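Local structure of peroxisomal membrane protein LPX1 (Saccharomyces cerevisiae, 2Y6U) at residues M63-V76 with L324-N338. The protein hydrolyses acyl esters as a peroxisomal alpha/beta-hydrolase with acyl esterase, lipase and phospholipase A activity. Numbering follows the deposited sequence.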
loop_
_atom_site.group_PDB
_atom_site.type_symbol
_atom_site.label_atom_id
_atom_site.label_comp_id
_atom_site.label_asym_id
_atom_site.label_seq_id
_atom_site.Cartn_x
_atom_site.Cartn_y
_atom_site.Cartn_z
ATOM N N MET A 63 17.612 -16.509 -3.333
ATOM C CA MET A 63 16.966 -17.797 -3.636
ATOM C C MET A 63 15.877 -17.561 -4.649
ATOM O O MET A 63 16.006 -16.683 -5.514
ATOM C CB MET A 63 16.473 -18.448 -2.300
ATOM C CG MET A 63 17.588 -18.628 -1.339
ATOM S SD MET A 63 17.261 -19.929 -0.164
ATOM C CE MET A 63 18.255 -19.445 1.207
ATOM N N SER A 64 14.771 -18.297 -4.571
ATOM C CA SER A 64 13.647 -18.125 -5.521
ATOM C C SER A 64 12.489 -18.899 -4.949
ATOM O O SER A 64 12.656 -19.605 -3.979
ATOM C CB SER A 64 14.005 -18.713 -6.909
ATOM O OG SER A 64 14.070 -20.157 -6.857
ATOM N N LYS A 65 11.401 -18.911 -5.673
ATOM C CA LYS A 65 10.202 -19.598 -5.306
ATOM C C LYS A 65 10.400 -21.121 -5.276
ATOM O O LYS A 65 9.665 -21.802 -4.595
ATOM C CB LYS A 65 9.133 -19.236 -6.280
ATOM C CG LYS A 65 9.389 -19.806 -7.680
ATOM C CD LYS A 65 8.319 -19.362 -8.713
ATOM C CE LYS A 65 8.873 -19.743 -10.087
ATOM N NZ LYS A 65 7.981 -19.388 -11.263
ATOM N N VAL A 66 11.433 -21.628 -5.951
ATOM C CA VAL A 66 11.615 -23.056 -6.073
ATOM C C VAL A 66 11.899 -23.749 -4.724
ATOM O O VAL A 66 11.623 -24.962 -4.557
ATOM C CB VAL A 66 12.727 -23.442 -7.091
ATOM C CG1 VAL A 66 14.197 -23.395 -6.498
ATOM C CG2 VAL A 66 12.393 -24.826 -7.672
ATOM N N VAL A 67 12.419 -22.985 -3.762
ATOM C CA VAL A 67 12.802 -23.550 -2.464
ATOM C C VAL A 67 11.595 -24.035 -1.664
ATOM O O VAL A 67 11.744 -24.829 -0.722
ATOM C CB VAL A 67 13.614 -22.565 -1.585
ATOM C CG1 VAL A 67 14.924 -22.145 -2.356
ATOM C CG2 VAL A 67 12.775 -21.358 -1.101
ATOM N N TRP A 68 10.398 -23.625 -2.093
ATOM C CA TRP A 68 9.189 -24.071 -1.450
ATOM C C TRP A 68 8.501 -25.232 -2.136
ATOM O O TRP A 68 7.545 -25.831 -1.581
ATOM C CB TRP A 68 8.218 -22.918 -1.312
ATOM C CG TRP A 68 8.765 -21.679 -0.747
ATOM C CD1 TRP A 68 8.995 -20.519 -1.417
ATOM C CD2 TRP A 68 9.150 -21.434 0.628
ATOM N NE1 TRP A 68 9.445 -19.558 -0.558
ATOM C CE2 TRP A 68 9.542 -20.068 0.702
ATOM C CE3 TRP A 68 9.189 -22.197 1.762
ATOM C CZ2 TRP A 68 9.985 -19.504 1.842
ATOM C CZ3 TRP A 68 9.593 -21.579 2.968
ATOM C CH2 TRP A 68 9.984 -20.266 2.975
ATOM N N GLU A 69 8.977 -25.657 -3.312
ATOM C CA GLU A 69 8.304 -26.781 -3.935
ATOM C C GLU A 69 8.264 -28.064 -3.138
ATOM O O GLU A 69 7.230 -28.759 -3.131
ATOM C CB GLU A 69 8.797 -27.026 -5.390
ATOM C CG GLU A 69 8.511 -25.804 -6.234
ATOM C CD GLU A 69 9.019 -25.993 -7.749
ATOM O OE1 GLU A 69 9.594 -27.034 -8.093
ATOM O OE2 GLU A 69 8.914 -25.036 -8.497
ATOM N N TYR A 70 9.354 -28.407 -2.459
ATOM C CA TYR A 70 9.402 -29.539 -1.596
ATOM C C TYR A 70 8.258 -29.494 -0.533
ATOM O O TYR A 70 7.828 -30.511 -0.032
ATOM C CB TYR A 70 10.798 -29.554 -0.918
ATOM C CG TYR A 70 10.963 -30.642 0.061
ATOM C CD1 TYR A 70 10.630 -30.469 1.398
ATOM C CD2 TYR A 70 11.472 -31.873 -0.338
ATOM C CE1 TYR A 70 10.790 -31.486 2.319
ATOM C CE2 TYR A 70 11.693 -32.949 0.593
ATOM C CZ TYR A 70 11.341 -32.750 1.932
ATOM O OH TYR A 70 11.480 -33.804 2.759
ATOM N N TYR A 71 7.859 -28.290 -0.137
ATOM C CA TYR A 71 6.837 -28.153 0.893
ATOM C C TYR A 71 5.434 -28.549 0.442
ATOM O O TYR A 71 4.593 -29.011 1.264
ATOM C CB TYR A 71 6.746 -26.700 1.353
ATOM C CG TYR A 71 7.912 -26.227 2.237
ATOM C CD1 TYR A 71 9.252 -26.348 1.824
ATOM C CD2 TYR A 71 7.659 -25.587 3.470
ATOM C CE1 TYR A 71 10.347 -25.896 2.654
ATOM C CE2 TYR A 71 8.705 -25.108 4.242
ATOM C CZ TYR A 71 10.037 -25.280 3.857
ATOM O OH TYR A 71 11.068 -24.804 4.672
ATOM N N LEU A 72 5.171 -28.355 -0.848
ATOM C CA LEU A 72 3.781 -28.491 -1.333
ATOM C C LEU A 72 3.077 -29.790 -1.004
ATOM O O LEU A 72 1.975 -29.737 -0.538
ATOM C CB LEU A 72 3.709 -28.234 -2.865
ATOM C CG LEU A 72 4.145 -26.852 -3.259
ATOM C CD1 LEU A 72 4.310 -26.771 -4.849
ATOM C CD2 LEU A 72 3.161 -25.756 -2.679
ATOM N N PRO A 73 3.684 -30.967 -1.229
ATOM C CA PRO A 73 2.928 -32.154 -0.879
ATOM C C PRO A 73 2.893 -32.429 0.629
ATOM O O PRO A 73 2.164 -33.295 1.049
ATOM C CB PRO A 73 3.623 -33.282 -1.657
ATOM C CG PRO A 73 4.881 -32.687 -2.163
ATOM C CD PRO A 73 4.951 -31.281 -1.901
ATOM N N ARG A 74 3.644 -31.661 1.432
ATOM C CA ARG A 74 3.820 -31.985 2.839
ATOM C C ARG A 74 3.021 -31.049 3.764
ATOM O O ARG A 74 2.877 -31.317 4.963
ATOM C CB ARG A 74 5.297 -31.884 3.144
ATOM C CG ARG A 74 6.041 -33.038 2.616
ATOM C CD ARG A 74 7.524 -32.746 2.595
ATOM N NE ARG A 74 8.204 -33.936 2.129
ATOM C CZ ARG A 74 8.448 -34.241 0.856
ATOM N NH1 ARG A 74 8.111 -33.425 -0.158
ATOM N NH2 ARG A 74 9.055 -35.361 0.595
ATOM N N LEU A 75 2.427 -30.030 3.170
ATOM C CA LEU A 75 1.588 -29.121 3.864
ATOM C C LEU A 75 0.276 -29.692 4.404
ATOM O O LEU A 75 -0.251 -30.601 3.884
ATOM C CB LEU A 75 1.352 -27.877 3.031
ATOM C CG LEU A 75 2.586 -26.952 2.883
ATOM C CD1 LEU A 75 2.264 -25.991 1.704
ATOM C CD2 LEU A 75 2.926 -26.180 4.150
ATOM N N VAL A 76 -0.194 -29.036 5.463
ATOM C CA VAL A 76 -1.354 -29.392 6.285
ATOM C C VAL A 76 -2.431 -30.090 5.433
ATOM O O VAL A 76 -3.038 -29.517 4.521
ATOM C CB VAL A 76 -1.826 -28.063 7.061
ATOM C CG1 VAL A 76 -2.871 -27.205 6.280
ATOM C CG2 VAL A 76 -2.127 -28.265 8.612
ATOM N N LEU A 324 19.658 -20.908 7.175
ATOM C CA LEU A 324 18.962 -21.501 5.995
ATOM C C LEU A 324 18.153 -22.734 6.347
ATOM O O LEU A 324 17.997 -23.668 5.520
ATOM C CB LEU A 324 19.971 -21.821 4.891
ATOM C CG LEU A 324 20.810 -20.648 4.416
ATOM C CD1 LEU A 324 21.807 -21.011 3.272
ATOM C CD2 LEU A 324 19.879 -19.492 4.005
ATOM N N VAL A 325 17.632 -22.739 7.569
ATOM C CA VAL A 325 16.885 -23.855 8.097
ATOM C C VAL A 325 15.710 -24.243 7.182
ATOM O O VAL A 325 15.377 -25.419 7.113
ATOM C CB VAL A 325 16.455 -23.565 9.539
ATOM C CG1 VAL A 325 15.417 -22.384 9.667
ATOM C CG2 VAL A 325 16.028 -24.906 10.240
ATOM N N ASN A 326 15.119 -23.272 6.463
ATOM C CA ASN A 326 14.002 -23.575 5.548
ATOM C C ASN A 326 14.413 -24.535 4.453
ATOM O O ASN A 326 13.557 -25.329 4.039
ATOM C CB ASN A 326 13.361 -22.352 4.887
ATOM C CG ASN A 326 14.322 -21.556 4.050
ATOM O OD1 ASN A 326 15.472 -21.399 4.443
ATOM N ND2 ASN A 326 13.859 -21.085 2.881
ATOM N N VAL A 327 15.652 -24.456 3.965
ATOM C CA VAL A 327 16.108 -25.395 2.926
ATOM C C VAL A 327 16.924 -26.566 3.478
ATOM O O VAL A 327 17.000 -27.575 2.828
ATOM C CB VAL A 327 16.840 -24.698 1.773
ATOM C CG1 VAL A 327 15.872 -23.606 1.145
ATOM C CG2 VAL A 327 18.156 -24.044 2.188
ATOM N N GLU A 328 17.519 -26.415 4.660
ATOM C CA GLU A 328 18.357 -27.477 5.216
ATOM C C GLU A 328 17.649 -28.447 6.110
ATOM O O GLU A 328 18.057 -29.594 6.193
ATOM C CB GLU A 328 19.534 -26.874 5.974
ATOM C CG GLU A 328 20.351 -25.968 5.094
ATOM C CD GLU A 328 21.542 -25.304 5.806
ATOM O OE1 GLU A 328 21.578 -25.292 7.061
ATOM O OE2 GLU A 328 22.427 -24.774 5.105
ATOM N N ALA A 329 16.613 -28.005 6.803
ATOM C CA ALA A 329 15.785 -28.913 7.594
ATOM C C ALA A 329 14.334 -28.658 7.310
ATOM O O ALA A 329 13.576 -28.358 8.217
ATOM C CB ALA A 329 16.096 -28.705 9.141
ATOM N N PRO A 330 13.891 -28.780 6.026
ATOM C CA PRO A 330 12.497 -28.452 5.699
ATOM C C PRO A 330 11.471 -29.312 6.492
ATOM O O PRO A 330 10.401 -28.825 6.801
ATOM C CB PRO A 330 12.435 -28.740 4.193
ATOM C CG PRO A 330 13.488 -29.816 4.008
ATOM C CD PRO A 330 14.587 -29.408 4.892
ATOM N N ASP A 331 11.770 -30.572 6.773
ATOM C CA ASP A 331 10.765 -31.427 7.446
ATOM C C ASP A 331 10.401 -30.847 8.822
ATOM O O ASP A 331 9.214 -30.805 9.175
ATOM C CB ASP A 331 11.222 -32.849 7.559
ATOM C CG ASP A 331 11.231 -33.547 6.214
ATOM O OD1 ASP A 331 10.677 -33.013 5.247
ATOM O OD2 ASP A 331 11.821 -34.573 6.149
ATOM N N LEU A 332 11.406 -30.400 9.577
ATOM C CA LEU A 332 11.176 -29.734 10.886
ATOM C C LEU A 332 10.402 -28.440 10.748
ATOM O O LEU A 332 9.482 -28.203 11.513
ATOM C CB LEU A 332 12.480 -29.504 11.658
ATOM C CG LEU A 332 13.200 -30.808 12.079
ATOM C CD1 LEU A 332 14.524 -30.496 12.784
ATOM C CD2 LEU A 332 12.305 -31.705 12.950
ATOM N N VAL A 333 10.739 -27.640 9.737
ATOM C CA VAL A 333 10.047 -26.399 9.482
ATOM C C VAL A 333 8.562 -26.645 9.068
ATOM O O VAL A 333 7.625 -26.024 9.580
ATOM C CB VAL A 333 10.771 -25.560 8.439
ATOM C CG1 VAL A 333 9.996 -24.235 8.116
ATOM C CG2 VAL A 333 12.215 -25.162 8.927
ATOM N N ILE A 334 8.360 -27.643 8.235
ATOM C CA ILE A 334 7.027 -27.972 7.793
ATOM C C ILE A 334 6.142 -28.432 8.951
ATOM O O ILE A 334 4.949 -28.041 9.073
ATOM C CB ILE A 334 7.107 -29.015 6.700
ATOM C CG1 ILE A 334 7.664 -28.394 5.430
ATOM C CG2 ILE A 334 5.738 -29.705 6.441
ATOM C CD1 ILE A 334 8.216 -29.460 4.401
ATOM N N GLU A 335 6.744 -29.212 9.845
ATOM C CA GLU A 335 5.982 -29.697 10.999
ATOM C C GLU A 335 5.524 -28.562 11.829
ATOM O O GLU A 335 4.379 -28.571 12.255
ATOM C CB GLU A 335 6.745 -30.712 11.843
ATOM C CG GLU A 335 5.957 -31.159 13.030
ATOM C CD GLU A 335 6.039 -30.183 14.275
ATOM O OE1 GLU A 335 7.003 -29.359 14.390
ATOM O OE2 GLU A 335 5.140 -30.273 15.162
ATOM N N ARG A 336 6.354 -27.521 11.969
ATOM C CA ARG A 336 5.902 -26.333 12.639
ATOM C C ARG A 336 4.831 -25.534 11.923
ATOM O O ARG A 336 3.874 -25.099 12.535
ATOM C CB ARG A 336 7.053 -25.379 12.994
ATOM C CG ARG A 336 8.088 -25.968 13.880
ATOM C CD ARG A 336 7.649 -25.857 15.354
ATOM N NE ARG A 336 6.794 -26.930 15.756
ATOM C CZ ARG A 336 5.945 -26.900 16.785
ATOM N NH1 ARG A 336 5.804 -25.835 17.666
ATOM N NH2 ARG A 336 5.253 -27.998 16.973
ATOM N N ILE A 337 5.023 -25.304 10.659
ATOM C CA ILE A 337 4.072 -24.552 9.888
ATOM C C ILE A 337 2.683 -25.281 9.978
ATOM O O ILE A 337 1.638 -24.654 10.284
ATOM C CB ILE A 337 4.499 -24.492 8.433
ATOM C CG1 ILE A 337 5.751 -23.608 8.232
ATOM C CG2 ILE A 337 3.292 -24.092 7.544
ATOM C CD1 ILE A 337 6.369 -23.588 6.810
ATOM N N ASN A 338 2.679 -26.602 9.840
ATOM C CA ASN A 338 1.402 -27.337 9.903
ATOM C C ASN A 338 0.750 -27.222 11.282
ATOM O O ASN A 338 -0.468 -27.086 11.413
ATOM C CB ASN A 338 1.603 -28.799 9.528
ATOM C CG ASN A 338 1.912 -28.976 8.039
ATOM O OD1 ASN A 338 1.730 -28.006 7.243
ATOM N ND2 ASN A 338 2.421 -30.141 7.673
#
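Tyr71 OH donates to the backbone O of Asn326 at 2.6 Å, in the carbonyl plane and on a lone pair, while the neighbouring Tyr70 OH donates a hydrogen bond to Asp331 OD1 at 2.7 Å on the syn side of the carboxylate. These bonds join two parts of the alpha/beta-hydrolase fold: the helically wound loop between strands 51-58 and 84-92, and the late helices 325-328 and 330-347. At the far end the Asn338 amide grips the backbone twice: ND2 donates to Arg74 O (3.0 Å, 157°), and OD1 accepts a weak bond from Val76 N. The Arg74 guanidinium lies over the Tyr70 ring, its NH1 bonded to Tyr70 O; toward Arg74, Asp331 OD1 offers only opposite charge, lying well out of the guanidinium plane. The Tyr71 ring is sandwiched, with Trp68 CE3 over one face and Ile334 CG1 over the other in a CH-pi contact 3.8 Å from the centroid. Ile334 CG1 stands anti to the carbonyl carbon (chi1 -71°), and from it CD1 reaches Tyr70 CE1 and Arg74 CD. A leucine in place of Tyr71 would probably leave Asn326 O without its hydroxyl donor and open a gap between Trp68 and Ile334. Beyond this core, Trp68 and Asn326 both touch His144, within the Gly-x-Ser-x-Gly sequence of a probable nucleophile elbow, and Val67 CB packs on Val327 CG1 at 3.7 Å.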